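Local coordinates for uncharacterized protein (Parabacteroides distasonis, PDB 3LM3), which is of unknown function but probably acts on carbohydrates, as a glycoside hydrolase or deacetylase, at residues Val40-Arg45 with Ala115-Arg120; Ala58-Phe63 with Lys100-Glu105; Tyr159-Glu162 with Ile166-Ala169; Ile359-Asn364 with Val384-Arg389. All coordinates share one frame; numbering follows the deposited sequence. Where two conformers were deposited one is given.

Interaction 1: residues Val40-Arg45 with Ala115-Arg120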
loop_
_atom_site.group_PDB
_atom_site.type_symbol
_atom_site.label_atom_id
_atom_site.label_comp_id
_atom_site.label_asym_id
_atom_site.label_seq_id
_atom_site.Cartn_x
_atom_site.Cartn_y
_atom_site.Cartn_z
ATOM N N VAL A 40 0.911 10.369 -21.161
ATOM C CA VAL A 40 1.536 11.010 -20.021
ATOM C C VAL A 40 2.461 9.994 -19.388
ATOM O O VAL A 40 2.048 9.204 -18.538
ATOM C CB VAL A 40 0.506 11.560 -19.005
ATOM C CG1 VAL A 40 1.205 12.293 -17.856
ATOM C CG2 VAL A 40 -0.497 12.485 -19.725
ATOM N N LYS A 41 3.702 10.014 -19.858
ATOM C CA LYS A 41 4.743 9.083 -19.468
ATOM C C LYS A 41 5.738 9.866 -18.665
ATOM O O LYS A 41 6.552 10.600 -19.221
ATOM C CB LYS A 41 5.373 8.455 -20.695
ATOM C CG LYS A 41 4.457 7.604 -21.512
ATOM C CD LYS A 41 5.163 7.172 -22.798
ATOM C CE LYS A 41 4.441 6.081 -23.488
ATOM N NZ LYS A 41 5.106 5.755 -24.785
ATOM N N LEU A 42 5.648 9.791 -17.353
ATOM C CA LEU A 42 6.413 10.705 -16.504
ATOM C C LEU A 42 7.896 10.290 -16.371
ATOM O O LEU A 42 8.729 11.068 -15.915
ATOM C CB LEU A 42 5.745 10.862 -15.137
ATOM C CG LEU A 42 4.251 11.253 -15.147
ATOM C CD1 LEU A 42 3.637 11.002 -13.758
ATOM C CD2 LEU A 42 4.120 12.700 -15.594
ATOM N N HIS A 43 8.204 9.061 -16.786
ATOM C CA HIS A 43 9.563 8.518 -16.783
ATOM C C HIS A 43 9.885 8.088 -18.195
ATOM O O HIS A 43 9.059 7.447 -18.850
ATOM C CB HIS A 43 9.608 7.314 -15.857
ATOM C CG HIS A 43 10.990 6.875 -15.512
ATOM N ND1 HIS A 43 11.869 6.380 -16.454
ATOM C CD2 HIS A 43 11.654 6.880 -14.334
ATOM C CE1 HIS A 43 13.021 6.101 -15.861
ATOM N NE2 HIS A 43 12.911 6.381 -14.574
ATOM N N PRO A 44 11.077 8.430 -18.706
ATOM C CA PRO A 44 11.382 8.198 -20.109
ATOM C C PRO A 44 11.794 6.784 -20.527
ATOM O O PRO A 44 11.870 6.499 -21.719
ATOM C CB PRO A 44 12.563 9.168 -20.371
ATOM C CG PRO A 44 13.170 9.329 -19.097
ATOM C CD PRO A 44 12.118 9.229 -18.041
ATOM N N ARG A 45 12.013 5.898 -19.565
ATOM C CA ARG A 45 12.555 4.585 -19.896
ATOM C C ARG A 45 11.579 3.708 -20.688
ATOM O O ARG A 45 10.469 3.436 -20.239
ATOM C CB ARG A 45 12.982 3.846 -18.639
ATOM C CG ARG A 45 13.560 2.451 -18.926
ATOM C CD ARG A 45 13.459 1.613 -17.688
ATOM N NE ARG A 45 14.323 2.095 -16.624
ATOM C CZ ARG A 45 14.143 1.869 -15.332
ATOM N NH1 ARG A 45 13.072 1.224 -14.874
ATOM N NH2 ARG A 45 15.042 2.330 -14.465
ATOM N N ALA A 115 -3.625 10.767 -10.000
ATOM C CA ALA A 115 -4.368 11.950 -9.497
ATOM C C ALA A 115 -3.471 13.173 -9.411
ATOM O O ALA A 115 -3.951 14.277 -9.320
ATOM C CB ALA A 115 -4.975 11.693 -8.189
HETATM N N MSE A 116 -2.163 12.983 -9.418
HETATM C CA MSE A 116 -1.215 14.115 -9.395
HETATM C C MSE A 116 -1.181 14.870 -10.679
HETATM O O MSE A 116 -0.861 16.073 -10.698
HETATM C CB MSE A 116 0.222 13.646 -9.248
HETATM C CG MSE A 116 0.619 13.141 -7.949
HETATM SE SE MSE A 116 2.588 12.955 -8.031
HETATM C CE MSE A 116 2.699 12.158 -6.296
ATOM N N TYR A 117 -1.475 14.182 -11.787
ATOM C CA TYR A 117 -1.276 14.717 -13.109
ATOM C C TYR A 117 -2.494 14.847 -13.991
ATOM O O TYR A 117 -2.428 15.501 -15.021
ATOM C CB TYR A 117 -0.215 13.879 -13.861
ATOM C CG TYR A 117 1.175 14.062 -13.325
ATOM C CD1 TYR A 117 1.644 13.335 -12.250
ATOM C CD2 TYR A 117 2.018 15.006 -13.901
ATOM C CE1 TYR A 117 2.923 13.526 -11.753
ATOM C CE2 TYR A 117 3.305 15.198 -13.405
ATOM C CZ TYR A 117 3.735 14.458 -12.336
ATOM O OH TYR A 117 5.018 14.651 -11.864
ATOM N N LEU A 118 -3.617 14.242 -13.609
ATOM C CA LEU A 118 -4.767 14.166 -14.497
ATOM C C LEU A 118 -5.962 14.703 -13.747
ATOM O O LEU A 118 -6.077 14.470 -12.534
ATOM C CB LEU A 118 -5.039 12.726 -14.901
ATOM C CG LEU A 118 -3.877 11.935 -15.530
ATOM C CD1 LEU A 118 -4.256 10.450 -15.641
ATOM C CD2 LEU A 118 -3.411 12.513 -16.859
ATOM N N PRO A 119 -6.854 15.436 -14.443
ATOM C CA PRO A 119 -8.082 15.852 -13.812
ATOM C C PRO A 119 -8.904 14.648 -13.349
ATOM O O PRO A 119 -8.860 13.569 -13.955
ATOM C CB PRO A 119 -8.821 16.622 -14.908
ATOM C CG PRO A 119 -7.932 16.724 -16.053
ATOM C CD PRO A 119 -6.733 15.881 -15.838
ATOM N N ARG A 120 -9.672 14.854 -12.297
ATOM C CA ARG A 120 -10.514 13.788 -11.733
ATOM C C ARG A 120 -11.368 13.106 -12.795
ATOM O O ARG A 120 -11.424 11.873 -12.832
ATOM C CB ARG A 120 -11.382 14.369 -10.600
ATOM C CG ARG A 120 -10.608 14.750 -9.362
ATOM C CD ARG A 120 -11.392 15.658 -8.461
ATOM N NE ARG A 120 -10.708 15.825 -7.182
ATOM C CZ ARG A 120 -9.730 16.696 -6.923
ATOM N NH1 ARG A 120 -9.266 17.532 -7.860
ATOM N NH2 ARG A 120 -9.170 16.699 -5.737
#

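Interaction 2: residues Ala58-Phe63 with Lys100-Glu105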
loop_
_atom_site.group_PDB
_atom_site.type_symbol
_atom_site.label_atom_id
_atom_site.label_comp_id
_atom_site.label_asym_id
_atom_site.label_seq_id
_atom_site.Cartn_x
_atom_site.Cartn_y
_atom_site.Cartn_z
ATOM N N ALA A 58 7.894 -17.002 -14.991
ATOM C CA ALA A 58 8.847 -17.401 -13.982
ATOM C C ALA A 58 8.521 -16.763 -12.637
ATOM O O ALA A 58 8.627 -17.409 -11.603
ATOM C CB ALA A 58 10.263 -17.009 -14.418
ATOM N N LEU A 59 8.138 -15.493 -12.647
ATOM C CA LEU A 59 7.814 -14.824 -11.409
ATOM C C LEU A 59 6.565 -15.434 -10.764
ATOM O O LEU A 59 6.537 -15.630 -9.540
ATOM C CB LEU A 59 7.675 -13.306 -11.679
ATOM C CG LEU A 59 7.691 -12.411 -10.459
ATOM C CD1 LEU A 59 8.985 -12.557 -9.668
ATOM C CD2 LEU A 59 7.512 -10.941 -10.952
ATOM N N ARG A 60 5.539 -15.755 -11.570
ATOM C CA ARG A 60 4.323 -16.403 -11.050
ATOM C C ARG A 60 4.616 -17.793 -10.482
ATOM O O ARG A 60 4.065 -18.170 -9.477
ATOM C CB ARG A 60 3.220 -16.494 -12.112
ATOM C CG ARG A 60 1.836 -17.097 -11.743
ATOM C CD ARG A 60 1.304 -16.320 -10.646
ATOM N NE ARG A 60 -0.029 -16.633 -10.117
ATOM C CZ ARG A 60 -0.329 -17.587 -9.246
ATOM N NH1 ARG A 60 0.546 -18.550 -8.955
ATOM N NH2 ARG A 60 -1.488 -17.550 -8.648
ATOM N N GLU A 61 5.464 -18.544 -11.162
ATOM C CA GLU A 61 5.858 -19.857 -10.691
ATOM C C GLU A 61 6.622 -19.781 -9.369
ATOM O O GLU A 61 6.419 -20.587 -8.466
ATOM C CB GLU A 61 6.617 -20.591 -11.823
ATOM C CG GLU A 61 5.627 -20.907 -12.994
ATOM C CD GLU A 61 6.171 -21.622 -14.223
ATOM O OE1 GLU A 61 7.398 -21.588 -14.437
ATOM O OE2 GLU A 61 5.310 -22.172 -14.988
ATOM N N ALA A 62 7.466 -18.757 -9.226
ATOM C CA ALA A 62 8.168 -18.531 -7.978
ATOM C C ALA A 62 7.162 -18.285 -6.834
ATOM O O ALA A 62 7.280 -18.828 -5.728
ATOM C CB ALA A 62 9.155 -17.356 -8.123
ATOM N N PHE A 63 6.163 -17.437 -7.115
ATOM C CA PHE A 63 5.094 -17.124 -6.153
ATOM C C PHE A 63 4.316 -18.347 -5.687
ATOM O O PHE A 63 3.945 -18.430 -4.523
ATOM C CB PHE A 63 4.154 -16.096 -6.772
ATOM C CG PHE A 63 2.894 -15.823 -5.981
ATOM C CD1 PHE A 63 2.901 -14.913 -4.942
ATOM C CD2 PHE A 63 1.703 -16.450 -6.299
ATOM C CE1 PHE A 63 1.709 -14.631 -4.217
ATOM C CE2 PHE A 63 0.552 -16.178 -5.604
ATOM C CZ PHE A 63 0.549 -15.274 -4.572
ATOM N N LYS A 100 -8.114 -17.798 -14.834
ATOM C CA LYS A 100 -8.913 -19.025 -14.904
ATOM C C LYS A 100 -8.354 -20.136 -14.009
ATOM O O LYS A 100 -9.118 -20.852 -13.323
ATOM C CB LYS A 100 -8.993 -19.475 -16.370
ATOM C CG LYS A 100 -9.808 -18.522 -17.223
ATOM C CD LYS A 100 -9.803 -18.929 -18.695
ATOM C CE LYS A 100 -10.497 -17.869 -19.569
ATOM N NZ LYS A 100 -10.273 -18.132 -21.029
ATOM N N LYS A 101 -7.037 -20.287 -14.003
ATOM C CA LYS A 101 -6.400 -21.400 -13.301
ATOM C C LYS A 101 -6.298 -21.194 -11.802
ATOM O O LYS A 101 -6.531 -22.131 -11.031
ATOM C CB LYS A 101 -5.013 -21.658 -13.875
ATOM C CG LYS A 101 -4.320 -22.866 -13.256
ATOM C CD LYS A 101 -2.977 -23.153 -13.914
ATOM C CE LYS A 101 -3.145 -23.849 -15.232
ATOM N NZ LYS A 101 -3.834 -25.147 -15.051
ATOM N N TYR A 102 -5.927 -19.978 -11.404
ATOM C CA TYR A 102 -5.607 -19.680 -10.014
ATOM C C TYR A 102 -6.619 -18.783 -9.334
ATOM O O TYR A 102 -6.592 -18.628 -8.099
ATOM C CB TYR A 102 -4.227 -18.965 -9.913
ATOM C CG TYR A 102 -3.074 -19.721 -10.483
ATOM C CD1 TYR A 102 -2.616 -20.879 -9.898
ATOM C CD2 TYR A 102 -2.454 -19.278 -11.634
ATOM C CE1 TYR A 102 -1.542 -21.562 -10.454
ATOM C CE2 TYR A 102 -1.391 -19.944 -12.184
ATOM C CZ TYR A 102 -0.935 -21.096 -11.600
ATOM O OH TYR A 102 0.108 -21.825 -12.154
ATOM N N GLY A 103 -7.453 -18.113 -10.119
ATOM C CA GLY A 103 -8.320 -17.083 -9.564
ATOM C C GLY A 103 -7.547 -15.796 -9.288
ATOM O O GLY A 103 -7.951 -14.973 -8.439
ATOM N N ASP A 104 -6.448 -15.579 -10.008
ATOM C CA ASP A 104 -5.766 -14.283 -9.926
ATOM C C ASP A 104 -6.753 -13.203 -10.383
ATOM O O ASP A 104 -7.631 -13.462 -11.194
ATOM C CB ASP A 104 -4.512 -14.218 -10.803
ATOM C CG ASP A 104 -3.357 -15.069 -10.289
ATOM O OD1 ASP A 104 -3.367 -15.436 -9.088
ATOM O OD2 ASP A 104 -2.457 -15.312 -11.132
ATOM N N GLU A 105 -6.555 -11.993 -9.878
ATOM C CA GLU A 105 -7.300 -10.811 -10.287
ATOM C C GLU A 105 -6.545 -10.137 -11.446
ATOM O O GLU A 105 -5.315 -10.182 -11.506
ATOM C CB GLU A 105 -7.427 -9.863 -9.080
ATOM C CG GLU A 105 -8.095 -8.544 -9.303
ATOM C CD GLU A 105 -8.379 -7.813 -8.021
ATOM O OE1 GLU A 105 -7.484 -7.724 -7.160
ATOM O OE2 GLU A 105 -9.515 -7.311 -7.848
#

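Interaction 3: residues Tyr159-Glu162 with Ile166-Ala169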
loop_
_atom_site.group_PDB
_atom_site.type_symbol
_atom_site.label_atom_id
_atom_site.label_comp_id
_atom_site.label_asym_id
_atom_site.label_seq_id
_atom_site.Cartn_x
_atom_site.Cartn_y
_atom_site.Cartn_z
ATOM N N TYR A 159 -16.446 7.428 -7.580
ATOM C CA TYR A 159 -16.817 6.997 -8.915
ATOM C C TYR A 159 -16.747 5.467 -9.063
ATOM O O TYR A 159 -17.636 4.833 -9.630
ATOM C CB TYR A 159 -15.903 7.688 -9.941
ATOM C CG TYR A 159 -16.133 7.310 -11.376
ATOM C CD1 TYR A 159 -15.447 6.243 -11.959
ATOM C CD2 TYR A 159 -17.022 8.041 -12.152
ATOM C CE1 TYR A 159 -15.658 5.905 -13.287
ATOM C CE2 TYR A 159 -17.225 7.728 -13.470
ATOM C CZ TYR A 159 -16.555 6.656 -14.039
ATOM O OH TYR A 159 -16.771 6.378 -15.394
ATOM N N LEU A 160 -15.668 4.874 -8.579
ATOM C CA LEU A 160 -15.535 3.413 -8.644
ATOM C C LEU A 160 -16.691 2.746 -7.946
ATOM O O LEU A 160 -17.319 1.847 -8.513
ATOM C CB LEU A 160 -14.234 2.928 -8.006
ATOM C CG LEU A 160 -13.006 3.189 -8.847
ATOM C CD1 LEU A 160 -11.720 2.762 -8.099
ATOM C CD2 LEU A 160 -13.099 2.533 -10.223
ATOM N N ALA A 161 -17.003 3.198 -6.729
ATOM C CA ALA A 161 -18.042 2.567 -5.933
ATOM C C ALA A 161 -19.401 2.708 -6.609
ATOM O O ALA A 161 -20.165 1.740 -6.727
ATOM C CB ALA A 161 -18.096 3.200 -4.537
ATOM N N GLU A 162 -19.731 3.928 -7.026
ATOM C CA GLU A 162 -21.086 4.274 -7.431
ATOM C C GLU A 162 -21.334 4.041 -8.906
ATOM O O GLU A 162 -22.446 3.642 -9.300
ATOM C CB GLU A 162 -21.400 5.714 -7.009
ATOM C CG GLU A 162 -21.332 5.814 -5.465
ATOM C CD GLU A 162 -21.408 7.208 -4.839
ATOM O OE1 GLU A 162 -21.582 8.231 -5.552
ATOM O OE2 GLU A 162 -21.266 7.264 -3.576
ATOM N N ILE A 166 -17.330 -1.100 -7.955
ATOM C CA ILE A 166 -16.051 -1.645 -7.479
ATOM C C ILE A 166 -15.780 -0.960 -6.165
ATOM O O ILE A 166 -15.829 0.257 -6.090
ATOM C CB ILE A 166 -14.926 -1.438 -8.490
ATOM C CG1 ILE A 166 -15.135 -2.383 -9.674
ATOM C CG2 ILE A 166 -13.546 -1.631 -7.798
ATOM C CD1 ILE A 166 -14.209 -2.093 -10.862
ATOM N N HIS A 167 -15.552 -1.754 -5.117
ATOM C CA HIS A 167 -15.603 -1.261 -3.748
ATOM C C HIS A 167 -14.283 -1.481 -3.002
ATOM O O HIS A 167 -14.255 -1.397 -1.781
ATOM C CB HIS A 167 -16.771 -1.888 -2.977
ATOM C CG HIS A 167 -18.094 -1.586 -3.599
ATOM N ND1 HIS A 167 -18.745 -0.386 -3.408
ATOM C CD2 HIS A 167 -18.862 -2.304 -4.450
ATOM C CE1 HIS A 167 -19.882 -0.394 -4.096
ATOM N NE2 HIS A 167 -19.953 -1.525 -4.776
ATOM N N VAL A 168 -13.205 -1.720 -3.756
ATOM C CA VAL A 168 -11.869 -1.785 -3.181
ATOM C C VAL A 168 -10.926 -1.027 -4.112
ATOM O O VAL A 168 -11.028 -1.147 -5.340
ATOM C CB VAL A 168 -11.386 -3.238 -3.054
ATOM C CG1 VAL A 168 -9.956 -3.308 -2.409
ATOM C CG2 VAL A 168 -12.403 -4.046 -2.273
ATOM N N ALA A 169 -9.989 -0.257 -3.555
ATOM C CA ALA A 169 -8.917 0.269 -4.362
ATOM C C ALA A 169 -7.649 0.387 -3.538
ATOM O O ALA A 169 -7.692 0.776 -2.367
ATOM C CB ALA A 169 -9.247 1.644 -4.985
#

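Interaction 4: residues Ile359-Asn364 with Val384-Arg389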
loop_
_atom_site.group_PDB
_atom_site.type_symbol
_atom_site.label_atom_id
_atom_site.label_comp_id
_atom_site.label_asym_id
_atom_site.label_seq_id
_atom_site.Cartn_x
_atom_site.Cartn_y
_atom_site.Cartn_z
ATOM N N ILE A 359 8.241 1.939 18.553
ATOM C CA ILE A 359 7.185 2.796 18.013
ATOM C C ILE A 359 5.835 2.172 18.287
ATOM O O ILE A 359 5.683 0.947 18.179
ATOM C CB ILE A 359 7.382 3.107 16.500
ATOM C CG1 ILE A 359 6.405 4.198 16.041
ATOM C CG2 ILE A 359 7.236 1.840 15.605
ATOM C CD1 ILE A 359 6.828 4.794 14.700
ATOM N N LYS A 360 4.860 2.999 18.655
ATOM C CA LYS A 360 3.498 2.570 18.811
ATOM C C LYS A 360 2.630 3.451 17.922
ATOM O O LYS A 360 2.670 4.683 18.030
ATOM C CB LYS A 360 3.032 2.697 20.255
ATOM C CG LYS A 360 3.753 1.765 21.200
ATOM C CD LYS A 360 3.220 1.831 22.616
ATOM C CE LYS A 360 3.901 0.763 23.454
ATOM N NZ LYS A 360 3.503 0.787 24.913
ATOM N N TRP A 361 1.801 2.828 17.085
ATOM C CA TRP A 361 0.807 3.542 16.268
ATOM C C TRP A 361 -0.595 3.227 16.761
ATOM O O TRP A 361 -0.870 2.097 17.178
ATOM C CB TRP A 361 0.887 3.102 14.800
ATOM C CG TRP A 361 1.817 3.899 13.949
ATOM C CD1 TRP A 361 3.052 3.524 13.490
ATOM C CD2 TRP A 361 1.604 5.234 13.481
ATOM N NE1 TRP A 361 3.604 4.538 12.728
ATOM C CE2 TRP A 361 2.729 5.595 12.708
ATOM C CE3 TRP A 361 0.565 6.169 13.631
ATOM C CZ2 TRP A 361 2.846 6.841 12.115
ATOM C CZ3 TRP A 361 0.699 7.415 13.035
ATOM C CH2 TRP A 361 1.817 7.733 12.280
ATOM N N PHE A 362 -1.454 4.243 16.717
ATOM C CA PHE A 362 -2.875 4.173 17.033
ATOM C C PHE A 362 -3.608 4.838 15.883
ATOM O O PHE A 362 -3.262 5.963 15.502
ATOM C CB PHE A 362 -3.166 4.929 18.338
ATOM C CG PHE A 362 -2.363 4.444 19.507
ATOM C CD1 PHE A 362 -1.059 4.878 19.692
ATOM C CD2 PHE A 362 -2.900 3.513 20.414
ATOM C CE1 PHE A 362 -0.304 4.447 20.759
ATOM C CE2 PHE A 362 -2.131 3.069 21.498
ATOM C CZ PHE A 362 -0.839 3.531 21.649
HETATM N N MSE A 363 -4.595 4.165 15.322
HETATM C CA MSE A 363 -5.337 4.702 14.191
HETATM C C MSE A 363 -6.821 4.421 14.369
HETATM O O MSE A 363 -7.232 3.271 14.580
HETATM C CB MSE A 363 -4.870 4.047 12.883
HETATM C CG MSE A 363 -3.430 4.310 12.542
HETATM SE SE MSE A 363 -2.675 2.940 11.410
HETATM C CE MSE A 363 -0.894 3.720 11.098
ATOM N N ASN A 364 -7.608 5.481 14.313
ATOM C CA ASN A 364 -9.059 5.342 14.434
ATOM C C ASN A 364 -9.738 6.364 13.497
ATOM O O ASN A 364 -9.067 7.092 12.771
ATOM C CB ASN A 364 -9.486 5.487 15.899
ATOM C CG ASN A 364 -9.129 6.837 16.462
ATOM O OD1 ASN A 364 -9.651 7.861 16.042
ATOM N ND2 ASN A 364 -8.163 6.845 17.395
ATOM N N VAL A 384 5.353 11.936 21.352
ATOM C CA VAL A 384 4.478 12.021 20.206
ATOM C C VAL A 384 5.300 12.474 19.015
ATOM O O VAL A 384 5.865 13.565 19.006
ATOM C CB VAL A 384 3.335 13.046 20.432
ATOM C CG1 VAL A 384 2.426 13.159 19.182
ATOM C CG2 VAL A 384 2.477 12.680 21.646
ATOM N N ILE A 385 5.338 11.635 17.968
ATOM C CA ILE A 385 5.968 12.008 16.705
ATOM C C ILE A 385 4.966 12.248 15.574
ATOM O O ILE A 385 5.334 12.772 14.517
ATOM C CB ILE A 385 7.066 11.007 16.241
ATOM C CG1 ILE A 385 6.484 9.647 15.863
ATOM C CG2 ILE A 385 8.135 10.881 17.333
ATOM C CD1 ILE A 385 7.482 8.788 15.030
ATOM N N ASP A 386 3.712 11.851 15.773
ATOM C CA ASP A 386 2.651 12.122 14.802
ATOM C C ASP A 386 1.345 12.230 15.565
ATOM O O ASP A 386 1.023 11.375 16.387
ATOM C CB ASP A 386 2.554 11.004 13.743
ATOM C CG ASP A 386 1.734 11.402 12.538
ATOM O OD1 ASP A 386 0.479 11.300 12.644
ATOM O OD2 ASP A 386 2.372 11.745 11.498
ATOM N N PHE A 387 0.578 13.278 15.287
ATOM C CA PHE A 387 -0.800 13.383 15.721
ATOM C C PHE A 387 -1.522 14.098 14.605
ATOM O O PHE A 387 -1.287 15.296 14.370
ATOM C CB PHE A 387 -0.925 14.132 17.048
ATOM C CG PHE A 387 -2.344 14.260 17.521
ATOM C CD1 PHE A 387 -3.093 13.116 17.820
ATOM C CD2 PHE A 387 -2.927 15.498 17.681
ATOM C CE1 PHE A 387 -4.406 13.222 18.235
ATOM C CE2 PHE A 387 -4.255 15.603 18.108
ATOM C CZ PHE A 387 -4.979 14.470 18.394
ATOM N N THR A 388 -2.335 13.348 13.862
ATOM C CA THR A 388 -3.003 13.842 12.679
ATOM C C THR A 388 -4.498 13.649 12.900
ATOM O O THR A 388 -4.972 12.528 13.006
ATOM C CB THR A 388 -2.530 13.060 11.440
ATOM O OG1 THR A 388 -1.113 13.158 11.300
ATOM C CG2 THR A 388 -3.184 13.579 10.150
ATOM N N ARG A 389 -5.234 14.756 13.004
ATOM C CA ARG A 389 -6.669 14.713 13.245
ATOM C C ARG A 389 -7.467 14.603 11.968
ATOM O O ARG A 389 -7.175 15.238 10.989
ATOM C CB ARG A 389 -7.084 15.982 13.999
ATOM C CG ARG A 389 -6.596 15.989 15.414
ATOM C CD ARG A 389 -7.019 17.234 16.146
ATOM N NE ARG A 389 -8.451 17.248 16.385
ATOM C CZ ARG A 389 -9.027 17.965 17.324
ATOM N NH1 ARG A 389 -8.295 18.731 18.137
ATOM N NH2 ARG A 389 -10.332 17.901 17.461
#

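Interaction 1: residues Val40-Arg45 with Ala115-Arg120
Leu-42 presses both of its methyl groups onto one face of the Tyr-117 ring, the two side chains reaching for each other from opposite directions. The leucine fork straddles the ring: CD1 sits above one flank, 3.3 Å from Tyr-117 CE1, and CD2 above the other, 3.4 Å from Tyr-117 CE2. This is a CH-pi contact, with Leu-42 CD2 3.6 Å from the centroid of the Tyr-117 ring and 18° off its normal. On the tyrosine side the ring is set by CG lying beside the backbone N (chi1 -70°), which swings it out over the leucine.

The second kind of contact is plain van der Waals packing. Val-40 CG2 reaches Leu-118 CD2 at 4.1 Å as the two side chains slide past each other, and helix 120-138 flanks the pair, Arg-122 touching Val-40 and Val-123 touching Leu-118.

Polar links lead out of the contact. Tyr-117 OH makes a weak hydrogen bond to Lys-407 NZ, and the backbone of Leu-42 is hydrogen-bonded to the backbone of Trp-34. An alanine in place of Tyr-117 is likely to leave both leucine methyls facing a gap and Lys-407 without its weak partner. With neither charge pairs nor hydrogen bonds between the segments, shape and dispersion join the loop after strand 21-29 to the end of helix 114-117.

Interaction 2: residues Ala58-Phe63 with Lys100-Glu105
Arg-60 extends from its helix with CG opposite the backbone N (chi1 -178°), then bends at the next bond (chi2 58°), and this kink lays the guanidinium over Tyr-102 while turning its NE side to Asp-104. The grip on the carboxylate is side-on and two-pronged: Arg-60 NE donates to Asp-104 OD2 and Arg-60 NH2 to Asp-104 OD1, each at 2.9 Å and both nearly straight. OD1 lies in the guanidinium plane, whereas OD2 is tilted somewhat out of it. Both oxygens are met on their syn sides.

The guanidinium is also stacked on the tyrosine in a cation-pi contact, its plane 18° from that of the ring and Arg-60 CZ 3.7 Å from the ring centroid of Tyr-102. The closest approach is Arg-60 NH2 to Tyr-102 CG, at 3.3 Å. Phe-63 comes edge-on to the other face, its CD2 3.6 Å above the guanidinium plane of Arg-60 and toward the rim, so the group is held between a stacked tyrosine and the edge of a phenylalanine, and the aspartate limits its rotation.

The buried charges have further partners. Gly-70 O takes another bond from Arg-60 NH2, while Asp-104 receives Leu-72 N on OD1 and Trp-74 NE1 on OD2. Asp-104 thus ties together helix 53-64, the chain leading into strand 73-76, and the turn at Gly-103 where helix 86-102 gives way to strand 105-108. Neighbouring helices linked this way beside parallel strands are consistent with the beta/alpha barrel-like fold of glycoside hydrolase/deacetylase relatives.

Interaction 3: residues Tyr159-Glu162 with Ile166-Ala169
His-167 starts away from the helix at its CB, yet its imidazole folds back over Ala-161. CG lies beside the backbone N (chi1 -60°), and that torsion carries the ring round until His-167 CE1 is 3.4 Å from Ala-161 O and His-167 ND1 is 3.8 Å from Ala-161 CB. The ring meets the carbonyl oxygen obliquely. Its nitrogens are engaged beyond these segments, ND1 with Asp-211 O and NE2 with Asn-165 OD1, which together fix the ring's rotation. A leucine in its place would probably leave Asp-211 O and Asn-165 OD1 without their hydrogen-bonding mates and the ring's contacts with Ala-161 lost.

Leu-160 points from the helix toward 166-169. In the conformer given, Leu-160 CD1 touches Ala-169 CB at 4.1 Å, and Leu-160 CB packs beside Ile-166 CB at 4.4 Å. Met-127 of helix 120-138 and Ile-147 of strand 146-148 also line Leu-160, placing it in the layer between helix and sheet.

The backbones meet in the middle. Ile-166 N donates an almost straight hydrogen bond of 3.0 Å to Leu-160 O, although the donor stands 47° out of the carbonyl plane. Beside it, Ala-161 CA offers a CA-H...O contact of 3.2 Å to Ile-166 O, with an angle of 133° at the hydrogen.

Here helix 154-163 doubles back through a short turn into strand 168-172, which runs parallel to and beside strand 146-148: the helix-to-strand return of a beta-alpha-beta crossover.

Interaction 4: residues Ile359-Asn364 with Val384-Arg389
Trp-361 and Asp-386 touch although their strands are not neighbours: strand 367-374 runs between them, and the indole reaches past it to a buried carboxylate. The far end of the benzo ring does the touching, with Trp-361 CH2 3.7 Å from Asp-386 CB and an equal 3.7 Å from Asp-386 CG. The approach is oblique, the ring and carboxylate planes standing 54° apart. Asp-386 reaches there because its CG is opposite the backbone N (chi1 -165°).

The carboxylate does not depend on the indole for its polar needs. Thr-388 OG1 donates to Asp-386 OD1 at 2.8 Å, from the syn side but 32° out of the carboxylate plane. Asp-386 OD2 takes a salt bridge from Arg-368 and a hydrogen bond from Gln-417 N, which should help to stabilise a negative charge in this buried setting. On the tryptophan side, the selenomethionine Met-363 sets its CE 3.6 Å above one face of the Trp-361 ring.

A smaller apolar contact lies alongside. Ile-359 CD1 meets Ile-385 CD1 at 4.1 Å, the two side chains crossing at about a right angle, and Ile-385 also rests on Ala-370.

Ile-385 and Asp-386 both face Ala-370, forming a classic beta bulge in the edge strand. The bulge belongs to a four-stranded antiparallel meander, 341-346, 357-363, 367-374 and 383-389, in which the second and fourth strands meet across the third at Ala-370, whose small side chain is touched by Trp-361 and Ile-385.

How the interactions relate
Interactions 1, 2 and 3 belong to the region of parallel strands and surrounding helices, whereas interaction 4 lies in the separate antiparallel sheet. Along the chain, interaction 2 falls within the span between the two segments of interaction 1, and interactions 3 and 4 follow in series. Interaction 3 comes closest to the others, its nearest atoms about 7 Å from both interaction 1 and interaction 2; helix 120-138 packs against both 1 and 3. Interactions 2 and 4 lie on opposite sides of the chain's centre, their own centres about 37 Å apart. A bound di(hydroxyethyl)ether sits about 5 Å from the side chain of Ile-385 in interaction 4.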